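Local atomic coordinates of SnoaL-like domain-containing protein (Xanthomonas campestris pv. campestris, PDB entry 3G8Z), a protein that is of unknown function but has the cystatin-like fold of the SnoaL-like family, whose namesake is a polyketide cyclase. Residues 45-51 with 63-69; 79-83 with 106-110. One frame throughout, in Å; residues are numbered along the deposited sequence.

In the fold
Both contacts attach helix 66-79 to the mixed beta sheet of this cystatin-like fold, one at each end of the helix. In contact 1 (45-51 with 63-69) the beta hairpin of strands 49-53 and 61-64, at one margin of the sheet, leads directly into the first turn of the helix. In contact 2 (79-83 with 106-110) the turn that leaves the helix meets the end of strand 98-109, next to the outermost strand 85-95. The centres of the two contacts lie 23 Å apart and their nearest atoms about 12 Å, so they do not touch. A bound glycerol, probably from the crystallisation liquor, lies about 4 Å from the Trp51 side chain of contact 1.

Contact 1 of 2, residues 45-51 with 63-69; sequences ISPDVIW and HRGMAVV
Trp51 and His63 form an antiparallel hydrogen-bonded pair in the edge hairpin of the cystatin-like fold, and their rings leave the same face of the sheet. The bonds Trp51 N to His63 O (2.7 Å) and His63 N to Trp51 O are nearly straight. With CG anti to the backbone N (chi1 -176°), the Trp51 side chain reaches toward helix 66-79 and crosses that of Val69 at about a right angle: Val69 CG1 comes within 3.9 Å of Trp51 CE3, while CG2 meets Trp51 CB. Buried Val49 and Val69, compact and branched, meet through CG1 and CG2 (3.9 Å) beside the broad indole. On the other face Arg64, in one of its two deposited conformers, bends at chi2 (86°) to lay CD 3.3 Å from Ile50 CG1 and one side of its guanidinium over Ile50 CD1, an apolar rest for an exposed chain. Gly65, the helix N-cap, takes phi 90°, suiting a residue without CB, and gives its N-H to Val49 O (2.8 Å). The doubly bent selenomethionine Met66 places SE 3.6 Å from Ile45 CG2, while its N reaches Pro47 O (2.9 Å) from above the carbonyl plane; a water joins that oxygen to Ala67 N.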
loop_
_atom_site.group_PDB
_atom_site.type_symbol
_atom_site.label_atom_id
_atom_site.label_comp_id
_atom_site.label_asym_id
_atom_site.label_seq_id
_atom_site.Cartn_x
_atom_site.Cartn_y
_atom_site.Cartn_z
ATOM N N ILE A 45 -6.265 18.143 -1.614
ATOM C CA ILE A 45 -6.958 17.034 -2.262
ATOM C C ILE A 45 -7.587 17.561 -3.558
ATOM O O ILE A 45 -8.277 18.585 -3.541
ATOM C CB ILE A 45 -8.071 16.435 -1.408
ATOM C CG1 ILE A 45 -7.530 15.854 -0.099
ATOM C CG2 ILE A 45 -8.817 15.341 -2.224
ATOM C CD1 ILE A 45 -8.630 15.460 0.898
ATOM N N SER A 46 -7.363 16.863 -4.665
ATOM C CA SER A 46 -7.929 17.272 -5.947
ATOM C C SER A 46 -9.434 17.408 -5.844
ATOM O O SER A 46 -10.085 16.562 -5.225
ATOM C CB SER A 46 -7.590 16.250 -7.034
ATOM O OG SER A 46 -8.291 16.530 -8.233
ATOM N N PRO A 47 -10.005 18.452 -6.481
ATOM C CA PRO A 47 -11.449 18.546 -6.614
ATOM C C PRO A 47 -12.061 17.330 -7.303
ATOM O O PRO A 47 -13.223 17.000 -7.053
ATOM C CB PRO A 47 -11.639 19.788 -7.488
ATOM C CG PRO A 47 -10.412 20.553 -7.322
ATOM C CD PRO A 47 -9.328 19.585 -7.135
ATOM N N ASP A 48 -11.278 16.673 -8.152
ATOM C CA ASP A 48 -11.737 15.488 -8.862
ATOM C C ASP A 48 -11.226 14.188 -8.241
ATOM O O ASP A 48 -11.131 13.173 -8.922
ATOM C CB ASP A 48 -11.274 15.559 -10.314
ATOM C CG ASP A 48 -11.807 16.779 -11.032
ATOM O OD1 ASP A 48 -12.858 17.324 -10.611
ATOM O OD2 ASP A 48 -11.185 17.180 -12.040
ATOM N N VAL A 49 -10.918 14.221 -6.950
ATOM C CA VAL A 49 -10.314 13.075 -6.262
ATOM C C VAL A 49 -11.168 11.807 -6.402
ATOM O O VAL A 49 -12.400 11.841 -6.272
ATOM C CB VAL A 49 -10.087 13.362 -4.743
ATOM C CG1 VAL A 49 -11.418 13.600 -4.038
ATOM C CG2 VAL A 49 -9.292 12.206 -4.041
ATOM N N ILE A 50 -10.511 10.693 -6.694
ATOM C CA ILE A 50 -11.158 9.384 -6.678
ATOM C C ILE A 50 -10.798 8.705 -5.367
ATOM O O ILE A 50 -9.640 8.478 -5.081
ATOM C CB ILE A 50 -10.672 8.485 -7.826
ATOM C CG1 ILE A 50 -10.928 9.147 -9.185
ATOM C CG2 ILE A 50 -11.367 7.129 -7.750
ATOM C CD1 ILE A 50 -10.133 8.506 -10.336
ATOM N N TRP A 51 -11.802 8.406 -4.558
ATOM C CA TRP A 51 -11.571 7.927 -3.195
ATOM C C TRP A 51 -12.153 6.521 -3.009
ATOM O O TRP A 51 -13.376 6.342 -3.090
ATOM C CB TRP A 51 -12.241 8.908 -2.241
ATOM C CG TRP A 51 -12.031 8.634 -0.814
ATOM C CD1 TRP A 51 -12.582 7.624 -0.084
ATOM C CD2 TRP A 51 -11.221 9.387 0.087
ATOM N NE1 TRP A 51 -12.156 7.692 1.223
ATOM C CE2 TRP A 51 -11.320 8.771 1.353
ATOM C CE3 TRP A 51 -10.433 10.530 -0.047
ATOM C CZ2 TRP A 51 -10.665 9.274 2.479
ATOM C CZ3 TRP A 51 -9.787 11.022 1.078
ATOM C CH2 TRP A 51 -9.901 10.394 2.313
ATOM N N HIS A 63 -15.796 6.841 -4.372
ATOM C CA HIS A 63 -16.441 8.137 -4.408
ATOM C C HIS A 63 -15.589 9.059 -5.255
ATOM O O HIS A 63 -14.374 8.978 -5.208
ATOM C CB HIS A 63 -16.559 8.662 -2.993
ATOM C CG HIS A 63 -17.102 7.644 -2.048
ATOM N ND1 HIS A 63 -18.439 7.308 -2.016
ATOM C CD2 HIS A 63 -16.490 6.857 -1.134
ATOM C CE1 HIS A 63 -18.627 6.369 -1.101
ATOM N NE2 HIS A 63 -17.459 6.079 -0.552
ATOM N N ARG A 64 -16.228 9.943 -6.007
ATOM C CA ARG A 64 -15.517 10.809 -6.931
ATOM C C ARG A 64 -15.897 12.265 -6.719
ATOM O O ARG A 64 -17.079 12.612 -6.687
ATOM C CB ARG A 64 -15.836 10.410 -8.367
ATOM C CG ARG A 64 -15.140 11.258 -9.412
ATOM C CD ARG A 64 -13.775 10.731 -9.714
ATOM N NE ARG A 64 -13.167 11.351 -10.888
ATOM C CZ ARG A 64 -12.843 10.710 -12.010
ATOM N NH1 ARG A 64 -13.081 9.410 -12.156
ATOM N NH2 ARG A 64 -12.276 11.379 -13.003
ATOM N N GLY A 65 -14.886 13.114 -6.589
ATOM C CA GLY A 65 -15.096 14.524 -6.422
ATOM C C GLY A 65 -15.210 14.941 -4.977
ATOM O O GLY A 65 -15.846 14.260 -4.185
HETATM N N MSE A 66 -14.583 16.065 -4.650
HETATM C CA MSE A 66 -14.677 16.657 -3.316
HETATM C C MSE A 66 -16.100 17.079 -2.976
HETATM O O MSE A 66 -16.437 17.191 -1.795
HETATM C CB MSE A 66 -13.735 17.851 -3.183
HETATM C CG MSE A 66 -12.308 17.456 -2.928
HETATM SE SE MSE A 66 -12.078 16.476 -1.251
HETATM C CE MSE A 66 -12.638 17.858 -0.033
ATOM N N ALA A 67 -16.946 17.285 -3.990
ATOM C CA ALA A 67 -18.357 17.592 -3.734
ATOM C C ALA A 67 -18.997 16.470 -2.947
ATOM O O ALA A 67 -19.901 16.705 -2.150
ATOM C CB ALA A 67 -19.128 17.849 -5.040
ATOM N N VAL A 68 -18.498 15.254 -3.161
ATOM C CA VAL A 68 -18.989 14.054 -2.484
ATOM C C VAL A 68 -18.101 13.684 -1.303
ATOM O O VAL A 68 -18.587 13.398 -0.195
ATOM C CB VAL A 68 -19.026 12.848 -3.470
ATOM C CG1 VAL A 68 -19.143 11.527 -2.718
ATOM C CG2 VAL A 68 -20.169 13.041 -4.502
ATOM N N VAL A 69 -16.797 13.683 -1.541
ATOM C CA VAL A 69 -15.854 13.287 -0.507
ATOM C C VAL A 69 -15.848 14.227 0.697
ATOM O O VAL A 69 -15.757 13.757 1.819
ATOM C CB VAL A 69 -14.413 13.150 -1.046
ATOM C CG1 VAL A 69 -13.409 12.980 0.113
ATOM C CG2 VAL A 69 -14.315 11.977 -1.999
HETATM O O HOH W 1 -16.274 17.989 -6.876
#

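Contact 2 of 2, residues 79-83 with 106-110; sequences VSNGT and SGQAN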
loop_
_atom_site.group_PDB
_atom_site.type_symbol
_atom_site.label_atom_id
_atom_site.label_comp_id
_atom_site.label_asym_id
_atom_site.label_seq_id
_atom_site.Cartn_x
_atom_site.Cartn_y
_atom_site.Cartn_z
ATOM N N VAL A 79 -20.441 10.473 12.614
ATOM C CA VAL A 79 -20.720 9.092 13.014
ATOM C C VAL A 79 -19.752 8.606 14.091
ATOM O O VAL A 79 -20.155 7.895 15.003
ATOM C CB VAL A 79 -20.683 8.132 11.786
ATOM C CG1 VAL A 79 -20.752 6.691 12.220
ATOM C CG2 VAL A 79 -21.847 8.471 10.827
ATOM N N SER A 80 -18.494 9.024 14.009
ATOM C CA SER A 80 -17.468 8.602 14.965
ATOM C C SER A 80 -17.327 9.531 16.171
ATOM O O SER A 80 -16.435 9.364 17.005
ATOM C CB SER A 80 -16.122 8.496 14.254
ATOM O OG SER A 80 -15.591 9.766 13.953
ATOM N N ASN A 81 -18.235 10.487 16.301
ATOM C CA ASN A 81 -18.172 11.443 17.403
ATOM C C ASN A 81 -16.823 12.103 17.435
ATOM O O ASN A 81 -16.278 12.337 18.510
ATOM C CB ASN A 81 -18.456 10.762 18.757
ATOM C CG ASN A 81 -18.538 11.743 19.910
ATOM O OD1 ASN A 81 -18.975 12.870 19.744
ATOM N ND2 ASN A 81 -18.116 11.303 21.118
ATOM N N GLY A 82 -16.296 12.405 16.238
ATOM C CA GLY A 82 -14.999 13.036 16.085
ATOM C C GLY A 82 -13.810 12.220 16.546
ATOM O O GLY A 82 -12.696 12.760 16.681
ATOM N N THR A 83 -14.007 10.934 16.798
ATOM C CA THR A 83 -12.939 10.128 17.399
ATOM C C THR A 83 -12.108 9.345 16.386
ATOM O O THR A 83 -11.033 8.846 16.727
ATOM C CB THR A 83 -13.497 9.105 18.424
ATOM O OG1 THR A 83 -14.250 8.089 17.730
ATOM C CG2 THR A 83 -14.363 9.815 19.462
ATOM N N SER A 106 -7.588 4.541 14.988
ATOM C CA SER A 106 -8.346 4.232 16.166
ATOM C C SER A 106 -9.603 5.092 16.220
ATOM O O SER A 106 -9.815 5.984 15.406
ATOM C CB SER A 106 -7.473 4.478 17.398
ATOM O OG SER A 106 -7.068 5.821 17.407
ATOM N N GLY A 107 -10.460 4.786 17.181
ATOM C CA GLY A 107 -11.697 5.471 17.293
ATOM C C GLY A 107 -12.574 4.741 18.280
ATOM O O GLY A 107 -12.310 3.612 18.658
ATOM N N GLN A 108 -13.650 5.392 18.666
ATOM C CA GLN A 108 -14.576 4.786 19.586
ATOM C C GLN A 108 -15.922 5.317 19.196
ATOM O O GLN A 108 -16.194 6.507 19.405
ATOM C CB GLN A 108 -14.200 5.179 21.005
ATOM C CG GLN A 108 -15.169 4.677 22.077
ATOM C CD GLN A 108 -15.205 3.174 22.140
ATOM O OE1 GLN A 108 -14.175 2.525 22.340
ATOM N NE2 GLN A 108 -16.412 2.601 22.000
ATOM N N ALA A 109 -16.732 4.455 18.594
ATOM C CA ALA A 109 -18.076 4.810 18.133
ATOM C C ALA A 109 -18.924 3.565 17.807
ATOM O O ALA A 109 -18.400 2.481 17.534
ATOM C CB ALA A 109 -17.975 5.707 16.921
ATOM N N ASN A 110 -20.244 3.736 17.822
ATOM C CA ASN A 110 -21.180 2.628 17.556
ATOM C C ASN A 110 -20.896 1.392 18.408
ATOM O O ASN A 110 -21.189 0.268 18.013
ATOM C CB ASN A 110 -21.208 2.255 16.083
ATOM C CG ASN A 110 -21.806 3.346 15.232
ATOM O OD1 ASN A 110 -22.442 4.280 15.755
ATOM N ND2 ASN A 110 -21.600 3.257 13.909
HETATM O O HOH W 2 -17.216 8.418 21.368
HETATM O O HOH W 3 -9.019 7.792 18.074
#
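With chi1 at 69°, Thr83 holds OG1 between its own backbone N and carbonyl carbon, where it meets Gln108 of strand 98-109. Gln108 N gives OG1 an almost straight hydrogen bond (2.9 Å, 176° at the hydrogen). Ser80 O lies 2.6 Å from the same OG1, and Gln108 O is also near, so this short hydroxyl sits among three backbone atoms. Ser80 O also accepts from Thr83 N, closing a type I' turn whose middle residues, Asn81 and Gly82, take the positive phi that asparagine and glycine tolerate well. Behind the turn, Ala109 CB points at the backbone, 3.5 Å from Ser80 CA and 3.6 Å from Val79 O; a methyl is small enough for so close an approach. Val79 CG1 approaches Asn110 ND2 at 3.9 Å, the two side chains crossing at a slant. Waters extend the contact: one links Asn81 ND2 to Gln108 O, another Thr83 O to Ser106 OG. Ser80 OG turns back to Met76 O in the helix and also bonds Phe84 N. The helix end is a Schellman motif, Asn81 being C-prime and Gly82 N bonding Met77 O; the turn sets it against strand 98-109 of the cystatin-like sheet.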